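Local coordinates for protein dihydrodipicolinate synthase (PDB 3PB2) that probably catalyses the condensation of pyruvate with L-aspartate semialdehyde to 4-hydroxy-tetrahydrodipicolinate, a step on the pathway to lysine, at residues K92-A97 with E129-G134; I135-V140 with V164-A169; N217-Q222 with A243-L248. The protein carries 2 engineered substitutions. All coordinates share one frame; numbering follows the deposited sequence.

Interaction 1: K92-A97 with E129-G134; sequences KLVKQA and ERTDLG
Lys-95, an exposed residue of helix 87-100, and Thr-131, in the loop leading to the next strand, bring their CA atoms to 7.0 Å, and the loop runs past the helix with no backbone hydrogen bond between the two segments. Long and flexible, Lys-95 suits this exposed margin of the helix: its chain bends at chi2 (-52°) and again at chi3 (-79°), which folds NZ back to donate to Arg-130 O at 3.0 Å. The ammonium group arrives 16° out of the plane of that carbonyl, and it also forms a salt bridge with Glu-98 on the same helix. Thr-131 OG1 accepts from Leu-133 N at 3.2 Å, a nearly straight bond that makes an ST turn, and Glu-98 OE1 is a second hydrogen-bond partner of this hydroxyl. The turn lies in the loop after helix 117-128 that delivers the chain to barrel strand 134-139, so the contact joins that loop to helix 87-100 on the outside of the TIM barrel. Val-94 crosses Thr-131 at about a right angle, Val-94 CG1 lying 3.7 Å from Thr-131 OG1. A valine in place of this threonine would probably cost the Leu-133 amide its acceptor and Glu-98 its hydroxyl partner, allowing the turn to slacken. The remaining contacts are apolar. Leu-133 CD1 reaches the helix, 4.4 Å from Ala-97 CB and 4.0 Å from Val-94 O; the small methyl of Ala-97 suits this close passage, and Val-94, Ala-97 and Leu-133 all also touch Val-105 of strand 104-108.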
loop_
_atom_site.group_PDB
_atom_site.type_symbol
_atom_site.label_atom_id
_atom_site.label_comp_id
_atom_site.label_asym_id
_atom_site.label_seq_id
_atom_site.Cartn_x
_atom_site.Cartn_y
_atom_site.Cartn_z
ATOM N N LYS A 92 -6.313 -28.077 -20.342
ATOM C CA LYS A 92 -7.311 -29.124 -20.190
ATOM C C LYS A 92 -8.725 -28.538 -19.974
ATOM O O LYS A 92 -9.685 -28.967 -20.613
ATOM C CB LYS A 92 -6.930 -30.070 -19.052
ATOM C CG LYS A 92 -8.086 -30.932 -18.565
ATOM C CD LYS A 92 -7.642 -31.893 -17.464
ATOM C CE LYS A 92 -8.804 -32.737 -16.960
ATOM N NZ LYS A 92 -8.344 -33.973 -16.264
ATOM N N LEU A 93 -8.862 -27.551 -19.094
ATOM C CA LEU A 93 -10.186 -26.945 -18.886
ATOM C C LEU A 93 -10.682 -26.207 -20.131
ATOM O O LEU A 93 -11.868 -26.222 -20.435
ATOM C CB LEU A 93 -10.165 -25.975 -17.696
ATOM C CG LEU A 93 -9.874 -26.598 -16.332
ATOM C CD1 LEU A 93 -9.749 -25.486 -15.282
ATOM C CD2 LEU A 93 -10.990 -27.591 -15.953
ATOM N N VAL A 94 -9.777 -25.525 -20.827
ATOM C CA VAL A 94 -10.152 -24.827 -22.053
ATOM C C VAL A 94 -10.676 -25.819 -23.084
ATOM O O VAL A 94 -11.717 -25.604 -23.686
ATOM C CB VAL A 94 -8.976 -23.986 -22.622
ATOM C CG1 VAL A 94 -9.288 -23.484 -24.056
ATOM C CG2 VAL A 94 -8.691 -22.810 -21.694
ATOM N N LYS A 95 -9.966 -26.927 -23.265
ATOM C CA LYS A 95 -10.392 -27.939 -24.230
ATOM C C LYS A 95 -11.744 -28.571 -23.851
ATOM O O LYS A 95 -12.565 -28.871 -24.719
ATOM C CB LYS A 95 -9.311 -29.015 -24.428
ATOM C CG LYS A 95 -7.965 -28.510 -25.026
ATOM C CD LYS A 95 -8.137 -27.697 -26.312
ATOM C CE LYS A 95 -8.379 -28.599 -27.547
ATOM N NZ LYS A 95 -8.577 -27.805 -28.806
ATOM N N GLN A 96 -11.985 -28.758 -22.561
ATOM C CA GLN A 96 -13.275 -29.289 -22.126
ATOM C C GLN A 96 -14.414 -28.324 -22.452
ATOM O O GLN A 96 -15.507 -28.747 -22.839
ATOM C CB GLN A 96 -13.250 -29.598 -20.632
ATOM C CG GLN A 96 -12.390 -30.820 -20.309
ATOM C CD GLN A 96 -12.175 -31.013 -18.827
ATOM O OE1 GLN A 96 -11.864 -32.112 -18.368
ATOM N NE2 GLN A 96 -12.331 -29.938 -18.067
ATOM N N ALA A 97 -14.153 -27.027 -22.315
ATOM C CA ALA A 97 -15.170 -26.021 -22.623
ATOM C C ALA A 97 -15.428 -25.976 -24.127
ATOM O O ALA A 97 -16.571 -25.833 -24.570
ATOM C CB ALA A 97 -14.728 -24.641 -22.116
ATOM N N GLU A 129 -2.407 -21.222 -28.952
ATOM C CA GLU A 129 -1.990 -22.052 -30.090
ATOM C C GLU A 129 -2.719 -23.390 -30.171
ATOM O O GLU A 129 -2.591 -24.131 -31.156
ATOM C CB GLU A 129 -0.471 -22.270 -30.047
ATOM C CG GLU A 129 0.304 -20.979 -30.310
ATOM C CD GLU A 129 1.815 -21.123 -30.146
ATOM O OE1 GLU A 129 2.276 -22.126 -29.578
ATOM O OE2 GLU A 129 2.543 -20.219 -30.597
ATOM N N ARG A 130 -3.480 -23.709 -29.132
ATOM C CA ARG A 130 -4.079 -25.035 -29.033
ATOM C C ARG A 130 -5.605 -25.022 -28.930
ATOM O O ARG A 130 -6.204 -26.037 -28.617
ATOM C CB ARG A 130 -3.460 -25.810 -27.857
ATOM C CG ARG A 130 -1.996 -26.198 -28.092
ATOM C CD ARG A 130 -1.257 -26.601 -26.817
ATOM N NE ARG A 130 0.114 -26.982 -27.147
ATOM C CZ ARG A 130 1.084 -26.119 -27.450
ATOM N NH1 ARG A 130 0.858 -24.803 -27.450
ATOM N NH2 ARG A 130 2.288 -26.569 -27.760
ATOM N N THR A 131 -6.227 -23.878 -29.198
ATOM C CA THR A 131 -7.689 -23.791 -29.142
ATOM C C THR A 131 -8.219 -22.933 -30.286
ATOM O O THR A 131 -7.484 -22.100 -30.814
ATOM C CB THR A 131 -8.184 -23.262 -27.767
ATOM O OG1 THR A 131 -9.615 -23.320 -27.709
ATOM C CG2 THR A 131 -7.736 -21.836 -27.527
ATOM N N ASP A 132 -9.474 -23.166 -30.684
ATOM C CA ASP A 132 -10.161 -22.296 -31.639
ATOM C C ASP A 132 -11.148 -21.338 -30.962
ATOM O O ASP A 132 -11.858 -20.592 -31.641
ATOM C CB ASP A 132 -10.924 -23.108 -32.700
ATOM C CG ASP A 132 -10.008 -23.841 -33.656
ATOM O OD1 ASP A 132 -8.904 -23.341 -33.950
ATOM O OD2 ASP A 132 -10.404 -24.930 -34.118
ATOM N N LEU A 133 -11.215 -21.369 -29.636
ATOM C CA LEU A 133 -12.114 -20.476 -28.899
ATOM C C LEU A 133 -11.564 -19.058 -28.809
ATOM O O LEU A 133 -10.353 -18.846 -28.856
ATOM C CB LEU A 133 -12.347 -20.978 -27.462
ATOM C CG LEU A 133 -13.074 -22.312 -27.253
ATOM C CD1 LEU A 133 -13.321 -22.570 -25.782
ATOM C CD2 LEU A 133 -14.373 -22.340 -28.039
ATOM N N GLY A 134 -12.459 -18.092 -28.641
ATOM C CA GLY A 134 -12.036 -16.750 -28.275
ATOM C C GLY A 134 -11.582 -16.828 -26.825
ATOM O O GLY A 134 -12.259 -17.455 -26.011
#

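Interaction 2: I135-V140 with V164-A169; sequences IVVYNV and VGIKEA
Glu-168 OE2 accepts two hydrogen bonds, one from Asn-139 ND2 at 2.8 Å and one from the backbone N of Asn-170. The asparagine bond is nearly straight and uses the syn lone pair of OE2; the carboxylate oxygen lies in the amide plane, although the two flat groups stand 81° apart. Glu-168 OE1 is bound by Thr-179 and Gln-175, while the Asn-139 amide also meets Asn-147 and Val-148, so both buried polar ends are well satisfied.

The backbones carry this pair as adjacent parallel strands, 134-139 and 163-168, of the eight-stranded TIM barrel. Bonds pass in both directions, from Lys-167 N to Val-137 O at 2.7 Å and from Asn-139 N to Lys-167 O at 3.0 Å. Val-137, Asn-139, Ile-166 and Glu-168 face the surrounding helices. Branched Val-137 and Ile-166 suit that layer, where Val-137 CG1 meets Ile-166 CD1 at 3.8 Å.

Val-136, Tyr-138 and Lys-167 point to the other face, into the barrel. Tyr-138 and Lys-167 run alongside each other. With CG anti to its backbone N (chi1 171°) and the rest extended, Lys-167 lays CD over one face of the tyrosine ring, 3.9 Å from its centroid. Lys-167 NZ lies 4.0 Å from that centroid, in an off-centre cation-pi contact, and 3.5 Å from Tyr-138 OH. Val-140 CG1 lies over the opposite face near the ring's margin, so aliphatic groups on both faces restrict its turning, and Ala-169 CB meets its edge.

Tyr-138 OH is also hydrogen-bonded to Thr-49, and its ring packs on Tyr-112 of a second subunit. The arrangement is consistent with the predicted Schiff-base lysine, Lys-167, being held beside the phenol predicted to transfer protons, in a relay with Thr-49 and Tyr-112.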
loop_
_atom_site.group_PDB
_atom_site.type_symbol
_atom_site.label_atom_id
_atom_site.label_comp_id
_atom_site.label_asym_id
_atom_site.label_seq_id
_atom_site.Cartn_x
_atom_site.Cartn_y
_atom_site.Cartn_z
ATOM N N ILE A 135 -10.446 -16.203 -26.507
ATOM C CA ILE A 135 -9.902 -16.190 -25.140
ATOM C C ILE A 135 -9.950 -14.770 -24.546
ATOM O O ILE A 135 -9.558 -13.798 -25.194
ATOM C CB ILE A 135 -8.426 -16.661 -25.138
ATOM C CG1 ILE A 135 -8.301 -18.093 -25.690
ATOM C CG2 ILE A 135 -7.809 -16.541 -23.717
ATOM C CD1 ILE A 135 -6.873 -18.453 -26.243
ATOM N N VAL A 136 -10.416 -14.655 -23.312
ATOM C CA VAL A 136 -10.433 -13.372 -22.613
ATOM C C VAL A 136 -9.453 -13.437 -21.450
ATOM O O VAL A 136 -9.634 -14.228 -20.541
ATOM C CB VAL A 136 -11.828 -13.054 -22.043
ATOM C CG1 VAL A 136 -11.801 -11.739 -21.243
ATOM C CG2 VAL A 136 -12.860 -13.017 -23.158
ATOM N N VAL A 137 -8.408 -12.620 -21.494
ATOM C CA VAL A 137 -7.480 -12.501 -20.360
ATOM C C VAL A 137 -8.185 -11.906 -19.137
ATOM O O VAL A 137 -8.939 -10.947 -19.265
ATOM C CB VAL A 137 -6.249 -11.644 -20.729
ATOM C CG1 VAL A 137 -5.411 -11.324 -19.478
ATOM C CG2 VAL A 137 -5.397 -12.359 -21.794
ATOM N N TYR A 138 -7.934 -12.447 -17.945
ATOM C CA TYR A 138 -8.618 -11.923 -16.756
ATOM C C TYR A 138 -7.586 -11.442 -15.724
ATOM O O TYR A 138 -6.865 -12.242 -15.147
ATOM C CB TYR A 138 -9.555 -12.993 -16.165
ATOM C CG TYR A 138 -10.284 -12.624 -14.879
ATOM C CD1 TYR A 138 -10.418 -11.302 -14.466
ATOM C CD2 TYR A 138 -10.862 -13.612 -14.094
ATOM C CE1 TYR A 138 -11.106 -10.983 -13.285
ATOM C CE2 TYR A 138 -11.552 -13.307 -12.928
ATOM C CZ TYR A 138 -11.666 -12.008 -12.525
ATOM O OH TYR A 138 -12.343 -11.746 -11.360
ATOM N N ASN A 139 -7.508 -10.134 -15.520
ATOM C CA ASN A 139 -6.513 -9.549 -14.619
ATOM C C ASN A 139 -7.185 -9.097 -13.331
ATOM O O ASN A 139 -8.060 -8.230 -13.363
ATOM C CB ASN A 139 -5.843 -8.328 -15.302
ATOM C CG ASN A 139 -4.674 -7.775 -14.492
ATOM O OD1 ASN A 139 -3.782 -8.528 -14.100
ATOM N ND2 ASN A 139 -4.683 -6.456 -14.222
ATOM N N VAL A 140 -6.776 -9.652 -12.191
ATOM C CA VAL A 140 -7.408 -9.285 -10.919
ATOM C C VAL A 140 -6.378 -9.420 -9.779
ATOM O O VAL A 140 -6.416 -10.378 -9.003
ATOM C CB VAL A 140 -8.727 -10.118 -10.685
ATOM C CG1 VAL A 140 -8.445 -11.618 -10.753
ATOM C CG2 VAL A 140 -9.416 -9.735 -9.372
ATOM N N VAL A 164 -9.309 -12.341 -27.553
ATOM C CA VAL A 164 -10.202 -11.299 -28.057
ATOM C C VAL A 164 -10.266 -10.058 -27.201
ATOM O O VAL A 164 -10.701 -8.985 -27.661
ATOM C CB VAL A 164 -11.653 -11.813 -28.292
ATOM C CG1 VAL A 164 -11.665 -12.835 -29.455
ATOM C CG2 VAL A 164 -12.236 -12.408 -27.000
ATOM N N GLY A 165 -9.843 -10.186 -25.952
ATOM C CA GLY A 165 -9.909 -9.050 -25.066
ATOM C C GLY A 165 -9.461 -9.367 -23.659
ATOM O O GLY A 165 -8.883 -10.428 -23.370
ATOM N N ILE A 166 -9.707 -8.417 -22.776
ATOM C CA ILE A 166 -9.262 -8.551 -21.401
ATOM C C ILE A 166 -10.306 -7.991 -20.457
ATOM O O ILE A 166 -10.920 -6.960 -20.730
ATOM C CB ILE A 166 -7.932 -7.807 -21.198
ATOM C CG1 ILE A 166 -7.475 -7.887 -19.732
ATOM C CG2 ILE A 166 -8.076 -6.343 -21.623
ATOM C CD1 ILE A 166 -5.964 -7.584 -19.546
ATOM N N LYS A 167 -10.522 -8.715 -19.363
ATOM C CA LYS A 167 -11.374 -8.272 -18.286
ATOM C C LYS A 167 -10.437 -7.634 -17.267
ATOM O O LYS A 167 -9.633 -8.326 -16.640
ATOM C CB LYS A 167 -12.109 -9.466 -17.676
ATOM C CG LYS A 167 -12.849 -9.107 -16.404
ATOM C CD LYS A 167 -13.611 -10.301 -15.847
ATOM C CE LYS A 167 -14.313 -9.874 -14.553
ATOM N NZ LYS A 167 -14.818 -11.025 -13.759
ATOM N N GLU A 168 -10.524 -6.317 -17.129
ATOM C CA GLU A 168 -9.549 -5.565 -16.353
ATOM C C GLU A 168 -10.104 -5.280 -14.975
ATOM O O GLU A 168 -10.901 -4.356 -14.804
ATOM C CB GLU A 168 -9.187 -4.252 -17.061
ATOM C CG GLU A 168 -8.180 -3.385 -16.285
ATOM C CD GLU A 168 -6.898 -4.139 -15.972
ATOM O OE1 GLU A 168 -5.935 -4.011 -16.757
ATOM O OE2 GLU A 168 -6.852 -4.865 -14.945
ATOM N N ALA A 169 -9.705 -6.077 -13.985
ATOM C CA ALA A 169 -10.219 -5.851 -12.630
ATOM C C ALA A 169 -9.202 -5.197 -11.688
ATOM O O ALA A 169 -9.406 -5.186 -10.491
ATOM C CB ALA A 169 -10.775 -7.135 -12.013
#

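Interaction 3: N217-Q222 with A243-L248; sequences NVAPKQ and AKLRPL. Engineered in segment 243-248: Ala-243 (natural residue Arg).
Leu-248 and Leu-245, three residues apart in segment 243-248 of helix 235-251, supply the apolar contacts with segment 217-222. Leu-248 CD2 comes 3.8 Å from Val-218 CG2 and 4.2 Å from Ala-219 CB, so a single methyl touches two neighbouring residues of the loop. The two branched side chains, Val-218 and Leu-248, meet at a slant. A first torsion of -174° swings Leu-248 CG away from its own backbone N and brings CD2 to the loop, and Val-218 answers with the methyl that lies between its own backbone N and carbonyl carbon. Leu-245 meets the next turn: Leu-245 CD2 is 4.0 Å and CD1 4.1 Å from Gln-222 CB, so both methyls rest on the base of the glutamine, and Leu-245 CD2 lies 4.5 Å from Ala-219 CB. A methyl is all that Ala-219 offers, which suits a residue lying near two leucines. Gln-222 contributes its aliphatic CB, while the rest of its chain leads away from Leu-245.

Segment 217-222 follows the last barrel strand, 210-213, and enters helix 220-231, with Ala-219 in the N-cap position. Helix 235-251 is the first of the C-terminal helices that DapA-family enzymes add to the TIM barrel, so the contact seats this appendage on the loop after the barrel's last strand. Helix 259-267 packs on Val-218 and helix 284-296 on Leu-248, extending the apolar patch.

No hydrogen bond joins the segments; polar bonds run to other parts, as where Val-218 O is bound by Tyr-35 OH. Within the helix, Pro-247 has no N-H to give, and the backbone is kinked there.

Charges lie apart from this patch. Arg-246, which does not touch segment 217-222, makes long, weak ion pairs with Asp-174 and Asp-177 of a third subunit.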
loop_
_atom_site.group_PDB
_atom_site.type_symbol
_atom_site.label_atom_id
_atom_site.label_comp_id
_atom_site.label_asym_id
_atom_site.label_seq_id
_atom_site.Cartn_x
_atom_site.Cartn_y
_atom_site.Cartn_z
ATOM N N ASN A 217 -26.197 -9.558 -11.922
ATOM C CA ASN A 217 -26.920 -10.718 -11.399
ATOM C C ASN A 217 -28.281 -10.311 -10.851
ATOM O O ASN A 217 -29.286 -10.991 -11.080
ATOM C CB ASN A 217 -26.124 -11.424 -10.293
ATOM C CG ASN A 217 -25.132 -12.445 -10.841
ATOM O OD1 ASN A 217 -25.502 -13.581 -11.150
ATOM N ND2 ASN A 217 -23.865 -12.045 -10.957
ATOM N N VAL A 218 -28.300 -9.208 -10.101
ATOM C CA VAL A 218 -29.526 -8.715 -9.477
ATOM C C VAL A 218 -30.166 -7.558 -10.237
ATOM O O VAL A 218 -31.383 -7.415 -10.206
ATOM C CB VAL A 218 -29.319 -8.313 -7.992
ATOM C CG1 VAL A 218 -28.883 -9.527 -7.170
ATOM C CG2 VAL A 218 -28.303 -7.181 -7.863
ATOM N N ALA A 219 -29.362 -6.747 -10.921
ATOM C CA ALA A 219 -29.895 -5.588 -11.634
ATOM C C ALA A 219 -29.419 -5.508 -13.080
ATOM O O ALA A 219 -28.726 -4.566 -13.463
ATOM C CB ALA A 219 -29.546 -4.293 -10.891
ATOM N N PRO A 220 -29.786 -6.506 -13.894
ATOM C CA PRO A 220 -29.261 -6.540 -15.263
ATOM C C PRO A 220 -29.711 -5.338 -16.103
ATOM O O PRO A 220 -28.903 -4.791 -16.844
ATOM C CB PRO A 220 -29.814 -7.852 -15.827
ATOM C CG PRO A 220 -30.995 -8.188 -14.960
ATOM C CD PRO A 220 -30.674 -7.642 -13.595
ATOM N N LYS A 221 -30.974 -4.929 -15.991
ATOM C CA LYS A 221 -31.479 -3.866 -16.860
ATOM C C LYS A 221 -30.722 -2.577 -16.601
ATOM O O LYS A 221 -30.363 -1.851 -17.522
ATOM C CB LYS A 221 -32.980 -3.647 -16.652
ATOM C CG LYS A 221 -33.627 -2.759 -17.713
ATOM C CD LYS A 221 -35.155 -2.789 -17.618
ATOM C CE LYS A 221 -35.631 -2.391 -16.224
ATOM N NZ LYS A 221 -37.113 -2.490 -16.064
ATOM N N GLN A 222 -30.475 -2.305 -15.326
ATOM C CA GLN A 222 -29.803 -1.082 -14.922
ATOM C C GLN A 222 -28.344 -1.036 -15.387
ATOM O O GLN A 222 -27.907 -0.014 -15.912
ATOM C CB GLN A 222 -29.915 -0.883 -13.405
ATOM C CG GLN A 222 -31.348 -0.686 -12.905
ATOM C CD GLN A 222 -32.195 -1.964 -12.960
ATOM O OE1 GLN A 222 -31.681 -3.083 -12.870
ATOM N NE2 GLN A 222 -33.506 -1.791 -13.119
ATOM N N ALA A 243 -24.606 6.662 -10.617
ATOM C CA ALA A 243 -24.856 7.233 -9.299
ATOM C C ALA A 243 -25.919 6.445 -8.540
ATOM O O ALA A 243 -25.732 6.100 -7.376
ATOM C CB ALA A 243 -25.263 8.689 -9.432
ATOM N N LYS A 244 -27.024 6.158 -9.216
ATOM C CA LYS A 244 -28.145 5.402 -8.659
ATOM C C LYS A 244 -27.731 4.017 -8.168
ATOM O O LYS A 244 -28.249 3.519 -7.169
ATOM C CB LYS A 244 -29.201 5.217 -9.751
ATOM C CG LYS A 244 -30.633 5.506 -9.338
ATOM C CD LYS A 244 -31.030 6.933 -9.677
ATOM C CE LYS A 244 -32.541 7.058 -9.860
ATOM N NZ LYS A 244 -33.032 6.311 -11.063
ATOM N N LEU A 245 -26.820 3.388 -8.906
ATOM C CA LEU A 245 -26.373 2.026 -8.617
ATOM C C LEU A 245 -25.272 1.952 -7.567
ATOM O O LEU A 245 -24.917 0.864 -7.100
ATOM C CB LEU A 245 -25.867 1.370 -9.902
ATOM C CG LEU A 245 -26.905 0.795 -10.861
ATOM C CD1 LEU A 245 -26.220 0.256 -12.126
ATOM C CD2 LEU A 245 -27.694 -0.304 -10.168
ATOM N N ARG A 246 -24.726 3.100 -7.189
ATOM C CA ARG A 246 -23.577 3.110 -6.297
ATOM C C ARG A 246 -23.793 2.306 -5.005
ATOM O O ARG A 246 -22.958 1.457 -4.639
ATOM C CB ARG A 246 -23.153 4.546 -5.986
ATOM C CG ARG A 246 -21.801 4.630 -5.296
ATOM C CD ARG A 246 -21.037 5.888 -5.675
ATOM N NE ARG A 246 -19.641 5.582 -5.987
ATOM C CZ ARG A 246 -18.668 5.513 -5.083
ATOM N NH1 ARG A 246 -17.427 5.225 -5.461
ATOM N NH2 ARG A 246 -18.938 5.732 -3.800
ATOM N N PRO A 247 -24.906 2.562 -4.304
ATOM C CA PRO A 247 -25.129 1.837 -3.046
ATOM C C PRO A 247 -25.113 0.332 -3.255
ATOM O O PRO A 247 -24.581 -0.410 -2.427
ATOM C CB PRO A 247 -26.523 2.304 -2.617
ATOM C CG PRO A 247 -26.631 3.704 -3.194
ATOM C CD PRO A 247 -25.913 3.623 -4.527
ATOM N N LEU A 248 -25.700 -0.125 -4.355
ATOM C CA LEU A 248 -25.722 -1.553 -4.641
ATOM C C LEU A 248 -24.330 -2.045 -5.047
ATOM O O LEU A 248 -23.876 -3.110 -4.622
ATOM C CB LEU A 248 -26.755 -1.854 -5.729
ATOM C CG LEU A 248 -26.996 -3.326 -6.039
ATOM C CD1 LEU A 248 -27.282 -4.105 -4.755
ATOM C CD2 LEU A 248 -28.138 -3.456 -7.049
#

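The three contacts follow one another along the chain, each closing before the next begins, and all belong to a single TIM-barrel chain. Interactions 1 and 2 are neighbours, with centres 16 Å apart: Gly-134, the last residue of interaction 1, is the first of strand 134-139, which carries interaction 2, and Gly-134 CA packs on Val-164 CG1 at 4.1 Å. Interaction 3 lies across the centre of the chain from interaction 1, the two centres 33 Å apart, and 22 Å from interaction 2, touching neither. The loop of interaction 1 thus leads straight into the strand bearing the predicted catalytic Tyr-138, while interaction 3 ties the C-terminal helices to the barrel.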